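Local coordinates for protein taurocyamine kinase (Schistosoma mansoni, PDB 4WOD) that reversibly transfers a phosphate group between ATP and guanidino compounds such as taurocyamine, in a magnesium-dependent reaction, at residues 47-52 with 75-80; 20-25 with 82-87; 641-646 with 704-709; 597-602 with 700-705. The protein carries 4 engineered substitutions. All coordinates share one frame; numbering follows the deposited sequence.

Contact 1. Residues 47-52 with 75-80; sequences AQCVNT and DFFDAV
Cys49 and Val50 on helix 46-55 face Phe77 and Phe76 on helix 74-84. The backbones stay well apart: Cys49 CA and Phe77 CA, the nearest pair, are 10.0 Å from each other. Val50 CA and Phe76 CA follow at 10.7 Å. No hydrogen bond joins the two segments, and side chains bridge the distance between the helices. The first pair is a sulfur-aromatic contact. Cys49 SG lies 3.7 Å from Phe77 CZ, almost in the plane of the ring. The line from the sulfur to the ring centroid is 87° off the ring normal, so the sulfur meets the edge of the ring and not its pi face. Cys49 SG is anti to its own carbonyl carbon (chi1 -60°), and this directs it at the far end of the Phe77 ring. In the second pair, Val50 CG1 sits 3.8 Å from Phe76 CZ, and the two side chains run at a slant to each other. The two phenylalanines also touch. Phe76 CD2 lies 3.8 Å above the plane of the Phe77 ring, offset toward its rim, and Val80 CG2 lies over one face of the Phe76 ring, toward its rim. All four residues that carry the contact are buried. Around them, Val50 also packs on Leu6 and Leu9 of helix 6-14 and on Thr23 of helix 22-26. Tyr26 of helix 22-26 touches Phe76, while Ala69 of helix 69-72 touches both Cys49 and Phe77. The contact therefore joins several helices of the small, all-helical N-terminal domain of the first repeat.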
loop_
_atom_site.group_PDB
_atom_site.type_symbol
_atom_site.label_atom_id
_atom_site.label_comp_id
_atom_site.label_asym_id
_atom_site.label_seq_id
_atom_site.Cartn_x
_atom_site.Cartn_y
_atom_site.Cartn_z
ATOM N N ALA A 47 -2.759 33.636 1.144
ATOM C CA ALA A 47 -1.291 33.539 1.059
ATOM C C ALA A 47 -0.695 33.060 2.392
ATOM O O ALA A 47 0.182 32.191 2.413
ATOM C CB ALA A 47 -0.671 34.883 0.660
ATOM N N GLN A 48 -1.181 33.608 3.506
ATOM C CA GLN A 48 -0.665 33.182 4.800
ATOM C C GLN A 48 -0.981 31.721 5.065
ATOM O O GLN A 48 -0.156 31.015 5.674
ATOM C CB GLN A 48 -1.227 34.051 5.927
ATOM C CG GLN A 48 -0.656 35.438 5.954
ATOM C CD GLN A 48 -1.353 36.293 6.977
ATOM O OE1 GLN A 48 -2.558 36.150 7.199
ATOM N NE2 GLN A 48 -0.604 37.174 7.621
ATOM N N CYS A 49 -2.160 31.268 4.611
ATOM C CA CYS A 49 -2.550 29.856 4.758
ATOM C C CYS A 49 -1.665 28.873 3.978
ATOM O O CYS A 49 -1.375 27.789 4.469
ATOM C CB CYS A 49 -3.998 29.632 4.309
ATOM S SG CYS A 49 -5.283 30.538 5.191
ATOM N N VAL A 50 -1.276 29.243 2.759
ATOM C CA VAL A 50 -0.574 28.324 1.854
ATOM C C VAL A 50 0.936 28.524 1.806
ATOM O O VAL A 50 1.660 27.761 1.149
ATOM C CB VAL A 50 -1.114 28.442 0.394
ATOM C CG1 VAL A 50 -2.585 28.037 0.330
ATOM C CG2 VAL A 50 -0.909 29.861 -0.152
ATOM N N ASN A 51 1.404 29.549 2.498
ATOM C CA ASN A 51 2.810 29.910 2.513
ATOM C C ASN A 51 3.731 28.727 2.803
ATOM O O ASN A 51 4.709 28.510 2.096
ATOM C CB ASN A 51 3.046 31.009 3.543
ATOM C CG ASN A 51 4.431 31.603 3.438
ATOM O OD1 ASN A 51 4.742 32.302 2.476
ATOM N ND2 ASN A 51 5.267 31.325 4.416
ATOM N N THR A 52 3.401 27.940 3.823
ATOM C CA THR A 52 4.279 26.832 4.205
ATOM C C THR A 52 4.391 25.786 3.077
ATOM O O THR A 52 5.412 25.098 2.955
ATOM C CB THR A 52 3.797 26.153 5.521
ATOM O OG1 THR A 52 4.883 25.442 6.138
ATOM C CG2 THR A 52 2.629 25.193 5.246
ATOM N N ASP A 75 -14.225 27.958 -0.857
ATOM C CA ASP A 75 -14.157 27.174 -2.096
ATOM C C ASP A 75 -12.876 26.348 -2.132
ATOM O O ASP A 75 -12.844 25.246 -2.688
ATOM C CB ASP A 75 -14.207 28.068 -3.347
ATOM C CG ASP A 75 -15.497 28.847 -3.481
ATOM O OD1 ASP A 75 -16.489 28.552 -2.774
ATOM O OD2 ASP A 75 -15.514 29.763 -4.326
ATOM N N PHE A 76 -11.815 26.907 -1.552
ATOM C CA PHE A 76 -10.515 26.248 -1.479
ATOM C C PHE A 76 -10.492 25.205 -0.361
ATOM O O PHE A 76 -10.186 24.034 -0.597
ATOM C CB PHE A 76 -9.406 27.294 -1.273
ATOM C CG PHE A 76 -8.056 26.715 -0.922
ATOM C CD1 PHE A 76 -7.273 26.088 -1.889
ATOM C CD2 PHE A 76 -7.549 26.826 0.377
ATOM C CE1 PHE A 76 -6.018 25.559 -1.563
ATOM C CE2 PHE A 76 -6.283 26.294 0.717
ATOM C CZ PHE A 76 -5.520 25.663 -0.255
ATOM N N PHE A 77 -10.814 25.625 0.861
ATOM C CA PHE A 77 -10.688 24.704 2.004
ATOM C C PHE A 77 -11.680 23.538 1.965
ATOM O O PHE A 77 -11.336 22.438 2.404
ATOM C CB PHE A 77 -10.840 25.458 3.333
ATOM C CG PHE A 77 -9.575 26.134 3.794
ATOM C CD1 PHE A 77 -8.564 25.402 4.411
ATOM C CD2 PHE A 77 -9.387 27.494 3.602
ATOM C CE1 PHE A 77 -7.384 26.019 4.832
ATOM C CE2 PHE A 77 -8.211 28.120 4.030
ATOM C CZ PHE A 77 -7.202 27.368 4.645
ATOM N N ASP A 78 -12.904 23.768 1.480
ATOM C CA ASP A 78 -13.889 22.680 1.426
ATOM C C ASP A 78 -13.403 21.602 0.461
ATOM O O ASP A 78 -13.564 20.404 0.706
ATOM C CB ASP A 78 -15.269 23.191 1.012
ATOM C CG ASP A 78 -16.112 23.594 2.205
ATOM O OD1 ASP A 78 -15.569 23.589 3.332
ATOM O OD2 ASP A 78 -17.307 23.922 2.023
ATOM N N ALA A 79 -12.769 22.041 -0.617
ATOM C CA ALA A 79 -12.205 21.110 -1.579
ATOM C C ALA A 79 -11.085 20.298 -0.935
ATOM O O ALA A 79 -11.055 19.065 -1.060
ATOM C CB ALA A 79 -11.706 21.853 -2.809
ATOM N N VAL A 80 -10.183 20.975 -0.217
ATOM C CA VAL A 80 -9.073 20.300 0.456
ATOM C C VAL A 80 -9.562 19.310 1.524
ATOM O O VAL A 80 -9.056 18.189 1.651
ATOM C CB VAL A 80 -8.113 21.341 1.111
ATOM C CG1 VAL A 80 -7.133 20.670 2.054
ATOM C CG2 VAL A 80 -7.384 22.154 0.034
#

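Contact 2. Residues 20-25 with 82-87; sequences HSLTKK and ADYHKV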
loop_
_atom_site.group_PDB
_atom_site.type_symbol
_atom_site.label_atom_id
_atom_site.label_comp_id
_atom_site.label_asym_id
_atom_site.label_seq_id
_atom_site.Cartn_x
_atom_site.Cartn_y
_atom_site.Cartn_z
ATOM N N HIS A 20 3.436 17.686 -4.184
ATOM C CA HIS A 20 2.244 16.953 -4.590
ATOM C C HIS A 20 1.128 17.167 -3.579
ATOM O O HIS A 20 0.372 16.243 -3.270
ATOM C CB HIS A 20 2.547 15.460 -4.722
ATOM C CG HIS A 20 3.705 15.168 -5.620
ATOM N ND1 HIS A 20 4.910 14.694 -5.152
ATOM C CD2 HIS A 20 3.853 15.317 -6.956
ATOM C CE1 HIS A 20 5.745 14.546 -6.164
ATOM N NE2 HIS A 20 5.131 14.923 -7.269
ATOM N N SER A 21 1.046 18.381 -3.052
ATOM C CA SER A 21 0.127 18.674 -1.951
ATOM C C SER A 21 -1.297 18.828 -2.450
ATOM O O SER A 21 -1.512 19.078 -3.631
ATOM C CB SER A 21 0.572 19.942 -1.215
ATOM O OG SER A 21 0.778 21.038 -2.106
ATOM N N LEU A 22 -2.277 18.697 -1.556
ATOM C CA LEU A 22 -3.641 19.063 -1.918
ATOM C C LEU A 22 -3.735 20.570 -2.140
ATOM O O LEU A 22 -4.631 21.033 -2.840
ATOM C CB LEU A 22 -4.638 18.630 -0.854
ATOM C CG LEU A 22 -4.755 17.118 -0.640
ATOM C CD1 LEU A 22 -5.642 16.798 0.563
ATOM C CD2 LEU A 22 -5.293 16.436 -1.907
ATOM N N THR A 23 -2.826 21.333 -1.535
ATOM C CA THR A 23 -2.762 22.784 -1.780
ATOM C C THR A 23 -2.466 23.062 -3.237
ATOM O O THR A 23 -3.062 23.936 -3.858
ATOM C CB THR A 23 -1.682 23.467 -0.921
ATOM O OG1 THR A 23 -2.083 23.433 0.450
ATOM C CG2 THR A 23 -1.489 24.918 -1.348
ATOM N N LYS A 24 -1.536 22.305 -3.787
ATOM C CA LYS A 24 -1.176 22.444 -5.187
ATOM C C LYS A 24 -2.380 22.062 -6.056
ATOM O O LYS A 24 -2.685 22.720 -7.050
ATOM C CB LYS A 24 0.029 21.565 -5.505
ATOM C CG LYS A 24 0.469 21.574 -6.951
ATOM C CD LYS A 24 1.796 20.872 -7.050
ATOM C CE LYS A 24 2.306 20.810 -8.466
ATOM N NZ LYS A 24 3.769 20.562 -8.475
ATOM N N LYS A 25 -3.090 21.026 -5.626
ATOM C CA LYS A 25 -4.208 20.484 -6.387
ATOM C C LYS A 25 -5.346 21.480 -6.512
ATOM O O LYS A 25 -5.924 21.628 -7.580
ATOM C CB LYS A 25 -4.693 19.193 -5.735
ATOM C CG LYS A 25 -5.765 18.454 -6.499
ATOM C CD LYS A 25 -5.874 17.032 -5.968
ATOM C CE LYS A 25 -7.116 16.324 -6.461
ATOM N NZ LYS A 25 -7.208 14.984 -5.802
ATOM N N ALA A 82 -12.684 17.939 1.974
ATOM C CA ALA A 82 -13.431 16.835 1.373
ATOM C C ALA A 82 -12.478 15.772 0.820
ATOM O O ALA A 82 -12.686 14.587 1.009
ATOM C CB ALA A 82 -14.367 17.346 0.273
ATOM N N ASP A 83 -11.411 16.215 0.176
ATOM C CA ASP A 83 -10.401 15.319 -0.362
ATOM C C ASP A 83 -9.639 14.547 0.739
ATOM O O ASP A 83 -9.617 13.302 0.735
ATOM C CB ASP A 83 -9.438 16.132 -1.238
ATOM C CG ASP A 83 -8.629 15.264 -2.191
ATOM O OD1 ASP A 83 -8.191 14.164 -1.789
ATOM O OD2 ASP A 83 -8.427 15.689 -3.354
ATOM N N TYR A 84 -9.029 15.278 1.681
ATOM C CA TYR A 84 -8.225 14.671 2.740
ATOM C C TYR A 84 -9.028 13.730 3.634
ATOM O O TYR A 84 -8.567 12.635 3.995
ATOM C CB TYR A 84 -7.569 15.752 3.616
ATOM C CG TYR A 84 -6.662 15.161 4.676
ATOM C CD1 TYR A 84 -5.360 14.779 4.374
ATOM C CD2 TYR A 84 -7.115 14.967 5.972
ATOM C CE1 TYR A 84 -4.539 14.223 5.343
ATOM C CE2 TYR A 84 -6.305 14.419 6.932
ATOM C CZ TYR A 84 -5.025 14.053 6.617
ATOM O OH TYR A 84 -4.233 13.505 7.591
ATOM N N HIS A 85 -10.221 14.166 4.012
ATOM C CA HIS A 85 -11.026 13.384 4.940
ATOM C C HIS A 85 -11.939 12.392 4.210
ATOM O O HIS A 85 -12.767 11.720 4.842
ATOM C CB HIS A 85 -11.841 14.320 5.840
ATOM C CG HIS A 85 -11.011 15.030 6.858
ATOM N ND1 HIS A 85 -10.534 14.408 7.994
ATOM C CD2 HIS A 85 -10.550 16.302 6.904
ATOM C CE1 HIS A 85 -9.816 15.269 8.694
ATOM N NE2 HIS A 85 -9.819 16.427 8.060
ATOM N N LYS A 86 -11.763 12.308 2.893
ATOM C CA LYS A 86 -12.511 11.390 2.020
ATOM C C LYS A 86 -14.008 11.515 2.234
ATOM O O LYS A 86 -14.687 10.531 2.515
ATOM C CB LYS A 86 -12.077 9.938 2.243
ATOM C CG LYS A 86 -10.641 9.655 1.849
ATOM C CD LYS A 86 -10.088 8.514 2.679
ATOM C CE LYS A 86 -8.952 7.799 1.965
ATOM N NZ LYS A 86 -7.913 8.755 1.485
ATOM N N VAL A 87 -14.500 12.743 2.125
ATOM C CA VAL A 87 -15.901 13.041 2.349
ATOM C C VAL A 87 -16.620 12.818 1.037
ATOM O O VAL A 87 -16.289 13.449 0.026
ATOM C CB VAL A 87 -16.115 14.481 2.858
ATOM C CG1 VAL A 87 -17.598 14.796 3.015
ATOM C CG2 VAL A 87 -15.370 14.695 4.179
#
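Lys25 and Asp83 form a salt bridge at the surface. Lys25 NZ donates to Asp83 OD2 at 2.8 Å and meets the syn lone pair of that oxygen. The same oxygen is also held by a hydrogen bond with Tyr26 OH, so it has two partners. The lysine chain is extended, with CG anti to the backbone N (chi1 -174°), and it approaches from the direction opposite to the aspartate. Beside the bridge, Leu22 reaches two residues with its two methyl groups. Leu22 CD2 lies 3.5 Å from Asp83 OD2, against the carboxylate, and Leu22 CD1 packs 3.8 Å from Tyr84 CB. Further out, Ser21 is the N-cap of helix 22-26, and its OG accepts from Lys24 N at 3.1 Å. On the other side, Lys86 has a positive phi and is the C-prime residue of a Schellman motif that closes helix 74-84. Its bonds are Val87 N to Ala82 O (2.8 Å) and Lys86 N to Asp83 O (3.2 Å). The start of one helix thus meets the end of another. Tyr84 belongs to the pocket that holds the bound arginine, so the contact lies on the flank of the guanidino-substrate site of a phosphagen kinase.

Contact 3. Residues 641-646 with 704-709; sequences ASVLLK and EGVAKM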
loop_
_atom_site.group_PDB
_atom_site.type_symbol
_atom_site.label_atom_id
_atom_site.label_comp_id
_atom_site.label_asym_id
_atom_site.label_seq_id
_atom_site.Cartn_x
_atom_site.Cartn_y
_atom_site.Cartn_z
ATOM N N ALA A 641 2.150 -17.893 -26.449
ATOM C CA ALA A 641 2.494 -17.256 -27.715
ATOM C C ALA A 641 1.399 -16.275 -28.088
ATOM O O ALA A 641 0.209 -16.569 -27.954
ATOM C CB ALA A 641 2.668 -18.277 -28.807
ATOM N N SER A 642 1.788 -15.123 -28.602
ATOM C CA SER A 642 0.808 -14.090 -28.824
ATOM C C SER A 642 1.180 -13.200 -29.986
ATOM O O SER A 642 2.337 -13.167 -30.414
ATOM C CB SER A 642 0.631 -13.253 -27.553
ATOM O OG SER A 642 1.797 -12.506 -27.274
ATOM N N VAL A 643 0.180 -12.498 -30.507
ATOM C CA VAL A 643 0.396 -11.479 -31.529
ATOM C C VAL A 643 -0.384 -10.228 -31.191
ATOM O O VAL A 643 -1.438 -10.289 -30.562
ATOM C CB VAL A 643 -0.035 -11.950 -32.948
ATOM C CG1 VAL A 643 0.880 -13.047 -33.455
ATOM C CG2 VAL A 643 -1.506 -12.385 -32.964
ATOM N N LEU A 644 0.143 -9.089 -31.618
ATOM C CA LEU A 644 -0.633 -7.868 -31.624
ATOM C C LEU A 644 -1.319 -7.776 -32.993
ATOM O O LEU A 644 -0.668 -7.515 -34.008
ATOM C CB LEU A 644 0.258 -6.660 -31.348
ATOM C CG LEU A 644 -0.466 -5.403 -30.883
ATOM C CD1 LEU A 644 -1.547 -5.769 -29.876
ATOM C CD2 LEU A 644 0.533 -4.454 -30.271
ATOM N N LEU A 645 -2.628 -8.024 -33.014
ATOM C CA LEU A 645 -3.364 -8.207 -34.266
ATOM C C LEU A 645 -4.331 -7.059 -34.586
ATOM O O LEU A 645 -5.158 -6.669 -33.752
ATOM C CB LEU A 645 -4.134 -9.529 -34.220
ATOM C CG LEU A 645 -4.832 -10.009 -35.496
ATOM C CD1 LEU A 645 -3.819 -10.310 -36.585
ATOM C CD2 LEU A 645 -5.693 -11.231 -35.209
ATOM N N LYS A 646 -4.229 -6.532 -35.804
ATOM C CA LYS A 646 -5.168 -5.513 -36.283
ATOM C C LYS A 646 -6.312 -6.135 -37.075
ATOM O O LYS A 646 -6.136 -6.561 -38.215
ATOM C CB LYS A 646 -4.453 -4.475 -37.146
ATOM C CG LYS A 646 -3.291 -3.795 -36.452
ATOM C CD LYS A 646 -2.804 -2.601 -37.246
ATOM C CE LYS A 646 -2.414 -3.004 -38.646
ATOM N NZ LYS A 646 -1.810 -1.867 -39.389
ATOM N N GLU A 704 -2.633 -21.275 -36.012
ATOM C CA GLU A 704 -3.830 -21.710 -36.724
ATOM C C GLU A 704 -5.016 -20.796 -36.420
ATOM O O GLU A 704 -5.773 -20.437 -37.322
ATOM C CB GLU A 704 -4.183 -23.156 -36.369
ATOM C CG GLU A 704 -3.289 -24.187 -37.019
ATOM C CD GLU A 704 -3.799 -25.598 -36.827
ATOM O OE1 GLU A 704 -3.224 -26.331 -35.996
ATOM O OE2 GLU A 704 -4.780 -25.973 -37.506
ATOM N N GLY A 705 -5.164 -20.417 -35.153
ATOM C CA GLY A 705 -6.224 -19.517 -34.741
ATOM C C GLY A 705 -6.092 -18.119 -35.324
ATOM O O GLY A 705 -7.087 -17.487 -35.680
ATOM N N VAL A 706 -4.860 -17.630 -35.416
ATOM C CA VAL A 706 -4.612 -16.289 -35.920
ATOM C C VAL A 706 -4.745 -16.287 -37.439
ATOM O O VAL A 706 -5.273 -15.338 -38.017
ATOM C CB VAL A 706 -3.219 -15.768 -35.479
ATOM C CG1 VAL A 706 -2.814 -14.515 -36.258
ATOM C CG2 VAL A 706 -3.211 -15.502 -33.968
ATOM N N ALA A 707 -4.292 -17.364 -38.076
ATOM C CA ALA A 707 -4.435 -17.522 -39.527
ATOM C C ALA A 707 -5.901 -17.535 -39.945
ATOM O O ALA A 707 -6.273 -16.972 -40.975
ATOM C CB ALA A 707 -3.746 -18.793 -39.993
ATOM N N LYS A 708 -6.728 -18.190 -39.137
ATOM C CA LYS A 708 -8.168 -18.163 -39.337
ATOM C C LYS A 708 -8.718 -16.756 -39.246
ATOM O O LYS A 708 -9.420 -16.306 -40.143
ATOM C CB LYS A 708 -8.878 -19.054 -38.319
ATOM C CG LYS A 708 -9.611 -20.209 -38.982
ATOM C CD LYS A 708 -11.073 -19.848 -39.260
ATOM C CE LYS A 708 -11.366 -19.923 -40.766
ATOM N NZ LYS A 708 -11.028 -21.282 -41.293
ATOM N N MET A 709 -8.420 -16.082 -38.140
ATOM C CA MET A 709 -8.843 -14.699 -37.931
ATOM C C MET A 709 -8.491 -13.789 -39.102
ATOM O O MET A 709 -9.329 -13.020 -39.570
ATOM C CB MET A 709 -8.214 -14.139 -36.656
ATOM C CG MET A 709 -8.827 -14.667 -35.387
ATOM S SD MET A 709 -8.264 -13.761 -33.938
ATOM C CE MET A 709 -9.069 -14.705 -32.658
#
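Val643 and Val706 meet tip to tip between strand 639-646 and helix 695-715. Val643 CG2 touches Val706 CG2 at 3.7 Å. In Val643, CG1 is anti to the carbonyl carbon (chi1 -68°), and this leaves CG2 between the backbone N and the carbonyl carbon. It is this second methyl that meets the helix. On Val706, CG1 is anti to the backbone N and CG2 is anti to the carbonyl carbon. Both lie within 4.1 Å of Val643 CG2, so the single strand methyl meets the forked end of the helix valine. Leu645, two residues along the strand, points to the same side and adds a second set of contacts. Its CG is anti to the backbone N (chi1 -172°), which carries the branch out toward the helix. Leu645 CD2 lies 3.8 Å from Met709 SD, and the two side chains pass at a slant. Met709 is extended beyond CG and meets Leu645 CD2 with its CB and sulfur; its terminal methyl lies farther on. Leu645 CD1 has a looser contact with Val706 CG1 at 4.3 Å. The contact is entirely apolar and buried, and no hydrogen bond crosses it. The short segments run nearly parallel, 19° apart, with their axes 10.2 Å from each other. Strand 639-646 is an inner strand of the antiparallel sheet of the second catalytic domain, flanked by strands 480-489 and 682-687. Backbone hydrogen bonds tie it to both neighbours, and helix 695-715 lies along this strand on one face of the sheet. Val643 also touches Thr483 on the first of these strands, and Leu645 touches Ile685 on the second.

Contact 4. Residues 597-602 with 700-705; sequences GNLAAV and HEMAEG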
loop_
_atom_site.group_PDB
_atom_site.type_symbol
_atom_site.label_atom_id
_atom_site.label_comp_id
_atom_site.label_asym_id
_atom_site.label_seq_id
_atom_site.Cartn_x
_atom_site.Cartn_y
_atom_site.Cartn_z
ATOM N N GLY A 597 5.161 -10.622 -38.038
ATOM C CA GLY A 597 4.422 -11.824 -37.702
ATOM C C GLY A 597 5.187 -13.124 -37.858
ATOM O O GLY A 597 4.583 -14.191 -37.962
ATOM N N ASN A 598 6.513 -13.043 -37.855
ATOM C CA ASN A 598 7.336 -14.230 -38.044
ATOM C C ASN A 598 7.486 -15.047 -36.757
ATOM O O ASN A 598 8.494 -14.945 -36.047
ATOM C CB ASN A 598 8.712 -13.853 -38.572
ATOM C CG ASN A 598 9.462 -15.046 -39.095
ATOM O OD1 ASN A 598 9.045 -16.193 -38.893
ATOM N ND2 ASN A 598 10.576 -14.795 -39.764
ATOM N N LEU A 599 6.475 -15.868 -36.496
ATOM C CA LEU A 599 6.389 -16.694 -35.302
ATOM C C LEU A 599 7.486 -17.746 -35.252
ATOM O O LEU A 599 7.984 -18.083 -34.178
ATOM C CB LEU A 599 5.014 -17.364 -35.238
ATOM C CG LEU A 599 4.765 -18.428 -34.166
ATOM C CD1 LEU A 599 4.981 -17.838 -32.786
ATOM C CD2 LEU A 599 3.340 -18.992 -34.312
ATOM N N ALA A 600 7.866 -18.267 -36.415
ATOM C CA ALA A 600 8.874 -19.309 -36.456
ATOM C C ALA A 600 10.189 -18.767 -35.915
ATOM O O ALA A 600 10.886 -19.471 -35.204
ATOM C CB ALA A 600 9.046 -19.843 -37.870
ATOM N N ALA A 601 10.520 -17.514 -36.245
ATOM C CA ALA A 601 11.773 -16.910 -35.796
ATOM C C ALA A 601 11.732 -16.513 -34.309
ATOM O O ALA A 601 12.742 -16.603 -33.614
ATOM C CB ALA A 601 12.119 -15.693 -36.655
ATOM N N VAL A 602 10.573 -16.065 -33.829
ATOM C CA VAL A 602 10.426 -15.740 -32.411
ATOM C C VAL A 602 10.540 -17.024 -31.583
ATOM O O VAL A 602 11.229 -17.082 -30.553
ATOM C CB VAL A 602 9.071 -15.054 -32.128
ATOM C CG1 VAL A 602 8.958 -14.676 -30.644
ATOM C CG2 VAL A 602 8.918 -13.828 -33.000
ATOM N N HIS A 700 1.377 -23.751 -32.313
ATOM C CA HIS A 700 0.641 -24.019 -33.548
ATOM C C HIS A 700 -0.838 -23.666 -33.405
ATOM O O HIS A 700 -1.447 -23.168 -34.351
ATOM C CB HIS A 700 0.784 -25.475 -33.970
ATOM C CG HIS A 700 0.315 -25.742 -35.367
ATOM N ND1 HIS A 700 -0.363 -26.888 -35.720
ATOM C CD2 HIS A 700 0.426 -25.007 -36.498
ATOM C CE1 HIS A 700 -0.637 -26.854 -37.012
ATOM N NE2 HIS A 700 -0.173 -25.720 -37.506
ATOM N N GLU A 701 -1.406 -23.912 -32.224
ATOM C CA GLU A 701 -2.783 -23.526 -31.966
ATOM C C GLU A 701 -2.950 -22.020 -32.150
ATOM O O GLU A 701 -3.897 -21.582 -32.814
ATOM C CB GLU A 701 -3.239 -23.954 -30.565
ATOM C CG GLU A 701 -3.580 -25.432 -30.495
ATOM C CD GLU A 701 -4.345 -25.816 -29.247
ATOM O OE1 GLU A 701 -4.932 -24.925 -28.589
ATOM O OE2 GLU A 701 -4.365 -27.022 -28.929
ATOM N N MET A 702 -2.032 -21.228 -31.592
ATOM C CA MET A 702 -2.117 -19.781 -31.758
ATOM C C MET A 702 -2.064 -19.438 -33.240
ATOM O O MET A 702 -2.936 -18.734 -33.743
ATOM C CB MET A 702 -1.010 -19.048 -30.995
ATOM C CG MET A 702 -1.147 -17.534 -31.052
ATOM S SD MET A 702 -0.310 -16.826 -32.497
ATOM C CE MET A 702 1.382 -16.746 -31.937
ATOM N N ALA A 703 -1.053 -19.955 -33.934
ATOM C CA ALA A 703 -0.875 -19.694 -35.362
ATOM C C ALA A 703 -2.124 -20.061 -36.192
ATOM O O ALA A 703 -2.619 -19.245 -36.969
ATOM C CB ALA A 703 0.348 -20.444 -35.884
ATOM N N GLU A 704 -2.633 -21.275 -36.012
ATOM C CA GLU A 704 -3.830 -21.710 -36.724
ATOM C C GLU A 704 -5.016 -20.796 -36.420
ATOM O O GLU A 704 -5.773 -20.437 -37.322
ATOM C CB GLU A 704 -4.183 -23.156 -36.369
ATOM C CG GLU A 704 -3.289 -24.187 -37.019
ATOM C CD GLU A 704 -3.799 -25.598 -36.827
ATOM O OE1 GLU A 704 -3.224 -26.331 -35.996
ATOM O OE2 GLU A 704 -4.780 -25.973 -37.506
ATOM N N GLY A 705 -5.164 -20.417 -35.153
ATOM C CA GLY A 705 -6.224 -19.517 -34.741
ATOM C C GLY A 705 -6.092 -18.119 -35.324
ATOM O O GLY A 705 -7.087 -17.487 -35.680
#
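Leu599 alone makes every contact of its segment here, meeting both Met702 and Ala703. The contact joins helices 599-614 and 695-715 of the second C-terminal catalytic domain, whose phosphagen-kinase fold is built round an eight-stranded antiparallel sheet. Leu599 CA and Ala703 CA are 7.9 Å apart, close enough for a leucine to reach an alanine methyl directly. No hydrogen bond crosses between the two segments. The leucine has CG anti to its backbone N (chi1 172°), which sends the forked end toward helix 695-715. Met702 bends at chi2 and chi3 (-88° and -82°). These bends turn its terminal methyl toward the leucine, and the two meet tip to tip. Met702 also packs on Ala641 and Val643 of strand 639-646, while Leu599 touches Thr483 and Val485 of strand 480-489. The two helices are thus joined over the same sheet. Asn598 caps the start of helix 599-614, although its OD1 makes only a weak bond to Ala601 N at 3.3 Å. All three touching residues are buried. Leu599 CD2 touches both partners, 3.7 Å from Ala703 CB and 3.8 Å from Met702 CE.

The contacts form two pairs, one in the first N-terminal domain and one in the second catalytic domain of the duplicated enzyme. Contacts 1 and 2 share helix 74-84, with centres 10 Å apart, and touch where Val50 CG1 meets Thr23 CG2 at 3.7 Å. Contacts 3 and 4 share helix 695-715, with centres 8 Å apart, and Met702 CG lies 3.5 Å from Ala641 O. The pairs are remote: even the closest two, contacts 2 and 3, have centres 46 Å apart. Contact 2 is nearer the bound arginine, which lies about 4 Å from its Tyr84 side chain and about 10 Å from that of Phe77 in contact 1. Contact 3 includes residues predicted to bind ATP, Ala641 to Leu644.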